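Local coordinates for protein histidinol-phosphate aminotransferase (Clostridium acetobutylicum, PDB 3FTB) that probably catalyses pyridoxal phosphate-dependent transamination of histidinol phosphate in histidine biosynthesis, at residues Ser33-Leu38 with Met213-Ala218. Numbering follows the deposited sequence.
With PO4 (phosphate ion), chain E.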
ATOM      1  N   SER A  33      13.371  16.133  -9.727  1.00 17.02           N
ATOM      2  CA  SER A  33      13.425  14.961  -8.857  1.00 23.49           C
ATOM      3  C   SER A  33      14.527  15.040  -7.789  1.00 30.60           C
ATOM      4  O   SER A  33      15.701  15.281  -8.091  1.00 28.74           O
ATOM      5  CB  SER A  33      13.612  13.703  -9.698  1.00 30.92           C
ATOM      6  OG  SER A  33      14.195  12.675  -8.921  1.00 46.79           O
ATOM      7  N   ASN A  34      14.146  14.827  -6.535  1.00 33.62           N
ATOM      8  CA  ASN A  34      15.095  14.902  -5.429  1.00 36.08           C
ATOM      9  C   ASN A  34      15.348  13.548  -4.771  1.00 35.29           C
ATOM     10  O   ASN A  34      15.227  13.399  -3.558  1.00 38.43           O
ATOM     11  CB  ASN A  34      14.616  15.899  -4.372  1.00 34.32           C
ATOM     12  CG  ASN A  34      14.126  17.211  -4.970  1.00 32.35           C
ATOM     13  OD1 ASN A  34      13.125  17.759  -4.521  1.00 38.29           O
ATOM     14  ND2 ASN A  34      14.833  17.723  -5.970  1.00 26.31           N
ATOM     15  N   ILE A  35      15.700  12.556  -5.575  1.00 37.21           N
ATOM     16  CA  ILE A  35      16.091  11.262  -5.040  1.00 29.56           C
ATOM     17  C   ILE A  35      17.606  11.239  -4.958  1.00 38.00           C
ATOM     18  O   ILE A  35      18.281  11.869  -5.770  1.00 36.61           O
ATOM     19  CB  ILE A  35      15.598  10.092  -5.922  1.00 21.34           C
ATOM     20  CG1 ILE A  35      14.080  10.196  -6.156  1.00 29.78           C
ATOM     21  CG2 ILE A  35      15.989   8.724  -5.306  1.00 20.30           C
ATOM     22  CD1 ILE A  35      13.224  10.209  -4.872  1.00 22.69           C
ATOM     23  N   ASN A  36      18.124  10.526  -3.963  1.00 38.46           N
ATOM     24  CA  ASN A  36      19.558  10.376  -3.736  1.00 38.51           C
ATOM     25  C   ASN A  36      20.251   9.789  -4.963  1.00 37.47           C
ATOM     26  O   ASN A  36      19.836   8.754  -5.478  1.00 48.00           O
ATOM     27  CB  ASN A  36      19.779   9.484  -2.502  1.00 44.67           C
ATOM     28  CG  ASN A  36      21.214   9.489  -2.003  1.00 40.47           C
ATOM     29  OD1 ASN A  36      22.161   9.362  -2.780  1.00 35.96           O
ATOM     30  ND2 ASN A  36      21.375   9.603  -0.687  1.00 36.93           N
ATOM     31  N   PRO A  37      21.318  10.449  -5.431  1.00 39.88           N
ATOM     32  CA  PRO A  37      22.052  10.085  -6.643  1.00 49.40           C
ATOM     33  C   PRO A  37      23.000   8.909  -6.407  1.00 55.54           C
ATOM     34  O   PRO A  37      23.371   8.210  -7.352  1.00 52.67           O
ATOM     35  CB  PRO A  37      22.857  11.355  -6.905  1.00 38.19           C
ATOM     36  CG  PRO A  37      23.273  11.720  -5.546  1.00 32.14           C
ATOM     37  CD  PRO A  37      21.974  11.585  -4.766  1.00 36.37           C
ATOM     38  N   LEU A  38      23.385   8.701  -5.153  1.00 60.12           N
ATOM     39  CA  LEU A  38      24.318   7.638  -4.797  1.00 58.17           C
ATOM     40  C   LEU A  38      23.676   6.254  -4.848  1.00 62.23           C
ATOM     41  O   LEU A  38      24.250   5.276  -4.365  1.00 67.95           O
ATOM     42  CB  LEU A  38      24.929   7.913  -3.427  1.00 47.89           C
ATOM     43  CG  LEU A  38      25.896   9.093  -3.527  1.00 46.64           C
ATOM     44  CD1 LEU A  38      25.909   9.941  -2.263  1.00 45.35           C
ATOM     45  CD2 LEU A  38      27.288   8.591  -3.880  1.00 51.84           C
ATOM     46  N   MET A 213      11.976   6.543   3.639  1.00 43.09           N
ATOM     47  CA  MET A 213      13.171   5.925   3.076  1.00 42.75           C
ATOM     48  C   MET A 213      13.220   6.223   1.587  1.00 49.29           C
ATOM     49  O   MET A 213      14.103   5.750   0.871  1.00 55.66           O
ATOM     50  CB  MET A 213      13.127   4.409   3.269  1.00 37.94           C
ATOM     51  CG  MET A 213      13.263   3.914   4.716  1.00 28.30           C
ATOM     52  SD  MET A 213      13.588   2.132   4.768  1.00 29.02           S
ATOM     53  CE  MET A 213      15.285   2.099   4.160  1.00 19.20           C
ATOM     54  N   THR A 214      12.251   7.017   1.139  1.00 48.29           N
ATOM     55  CA  THR A 214      12.009   7.282  -0.279  1.00 39.68           C
ATOM     56  C   THR A 214      13.002   8.239  -0.929  1.00 30.62           C
ATOM     57  O   THR A 214      13.414   8.032  -2.058  1.00 30.06           O
ATOM     58  CB  THR A 214      10.603   7.854  -0.475  1.00 42.06           C
ATOM     59  OG1 THR A 214       9.671   7.079   0.291  1.00 41.86           O
ATOM     60  CG2 THR A 214      10.220   7.828  -1.939  1.00 40.79           C
ATOM     61  N   LYS A 215      13.381   9.291  -0.216  1.00 22.35           N
ATOM     62  CA  LYS A 215      14.276  10.282  -0.780  1.00 36.73           C
ATOM     63  C   LYS A 215      15.723   9.932  -0.458  1.00 34.66           C
ATOM     64  O   LYS A 215      16.514   9.657  -1.362  1.00 35.13           O
ATOM     65  CB  LYS A 215      13.923  11.687  -0.264  1.00 46.81           C
ATOM     66  CG  LYS A 215      12.564  12.215  -0.729  1.00 46.46           C
ATOM     67  CD  LYS A 215      12.463  12.253  -2.251  1.00 49.11           C
ATOM     68  CE  LYS A 215      11.265  13.075  -2.732  1.00 52.28           C
ATOM     69  NZ  LYS A 215       9.967  12.382  -2.503  1.00 61.82           N
ATOM     70  N   PHE A 216      16.051   9.917   0.831  1.00 38.93           N
ATOM     71  CA  PHE A 216      17.427   9.722   1.289  1.00 42.45           C
ATOM     72  C   PHE A 216      18.032   8.341   1.004  1.00 42.59           C
ATOM     73  O   PHE A 216      19.253   8.214   0.838  1.00 42.27           O
ATOM     74  CB  PHE A 216      17.538  10.032   2.779  1.00 37.30           C
ATOM     75  CG  PHE A 216      18.951  10.045   3.293  1.00 43.69           C
ATOM     76  CD1 PHE A 216      19.844  11.023   2.891  1.00 37.80           C
ATOM     77  CD2 PHE A 216      19.384   9.082   4.191  1.00 45.96           C
ATOM     78  CE1 PHE A 216      21.146  11.035   3.372  1.00 37.67           C
ATOM     79  CE2 PHE A 216      20.673   9.092   4.668  1.00 38.98           C
ATOM     80  CZ  PHE A 216      21.555  10.069   4.260  1.00 36.48           C
ATOM     81  N   PHE A 217      17.185   7.314   0.958  1.00 34.46           N
ATOM     82  CA  PHE A 217      17.649   5.943   0.741  1.00 31.10           C
ATOM     83  C   PHE A 217      17.438   5.486  -0.693  1.00 25.88           C
ATOM     84  O   PHE A 217      17.635   4.305  -1.011  1.00 25.32           O
ATOM     85  CB  PHE A 217      16.986   4.963   1.730  1.00 38.47           C
ATOM     86  CG  PHE A 217      17.535   5.056   3.130  1.00 40.18           C
ATOM     87  CD1 PHE A 217      16.893   5.818   4.093  1.00 39.06           C
ATOM     88  CD2 PHE A 217      18.709   4.405   3.472  1.00 42.27           C
ATOM     89  CE1 PHE A 217      17.399   5.925   5.377  1.00 36.86           C
ATOM     90  CE2 PHE A 217      19.228   4.506   4.750  1.00 46.93           C
ATOM     91  CZ  PHE A 217      18.568   5.275   5.710  1.00 45.07           C
ATOM     92  N   ALA A 218      17.034   6.431  -1.542  1.00 29.30           N
ATOM     93  CA  ALA A 218      16.985   6.258  -2.997  1.00 33.75           C
ATOM     94  C   ALA A 218      15.998   5.201  -3.493  1.00 41.26           C
ATOM     95  O   ALA A 218      16.083   4.768  -4.658  1.00 34.68           O
ATOM     96  CB  ALA A 218      18.389   5.975  -3.558  1.00 33.77           C
TER
HETATM   97  P   PO4 E 362       6.627   8.963  -0.627  1.00 29.96           P
HETATM   98  O1  PO4 E 362       5.234   8.400  -0.506  1.00 38.50           O
HETATM   99  O2  PO4 E 362       7.432   8.615   0.590  1.00 33.13           O
HETATM  100  O3  PO4 E 362       7.340   8.380  -1.820  1.00 25.56           O
HETATM  101  O4  PO4 E 362       6.524  10.463  -0.732  1.00 35.41           O
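Asn36 holds CG anti to its backbone N (chi1 -168°), which brings ND2 to the carbonyl oxygen of Phe216, while Lys215 bends at chi2 and chi4 and Ile35 sets CG1 beside its own N, so that CD1 reaches the lysine chain. Asn36 grips the 215-218 turn twice. Asn36 N donates to Lys215 O at 3.2 Å, fairly straight at 156° but above the carbonyl plane. Lys215 O also accepts from Ala218 N at 3.3 Å, the bond closing the type I beta turn. The second grip, Asn36 ND2 to Phe216 O at 3.0 Å, is more bent (131°), with the acceptor tilted from the amide plane. At the carboxamide's other end, Asn36 OD1 takes Leu38 N at 2.8 Å in an Asx turn; together the two bonds fix its rotation.

Ile35 and Lys215 cross at about a right angle, Ile35 CD1 meeting Lys215 CD at a tight 3.4 Å; Asn34 O lies 3.3 Å from Lys215 CD. Ile35 CD1 also lies against Thr214 O, a buried carbonyl without a modelled partner. Ile35 CG2 packs on Ala218 CA at 3.5 Å.

Thr214 OG1 donates to phosphate O2 at 2.7 Å. This ion, probably from the crystallisation liquor, is also held by Ala87, Ser88 and Arg223 and may mark the cofactor-phosphate site. Lys215, in Thr-Lys-Phe-Phe after strand 207-212, is probably the Schiff-base lysine of class I/II aminotransferases. Asn36 thus holds two carbonyls of the turn, through backbone N and carboxamide; Ile35 and Asn34 O would limit the lysine chain's freedom, while its amine is hydrogen-bonded to Tyr58 of the second subunit.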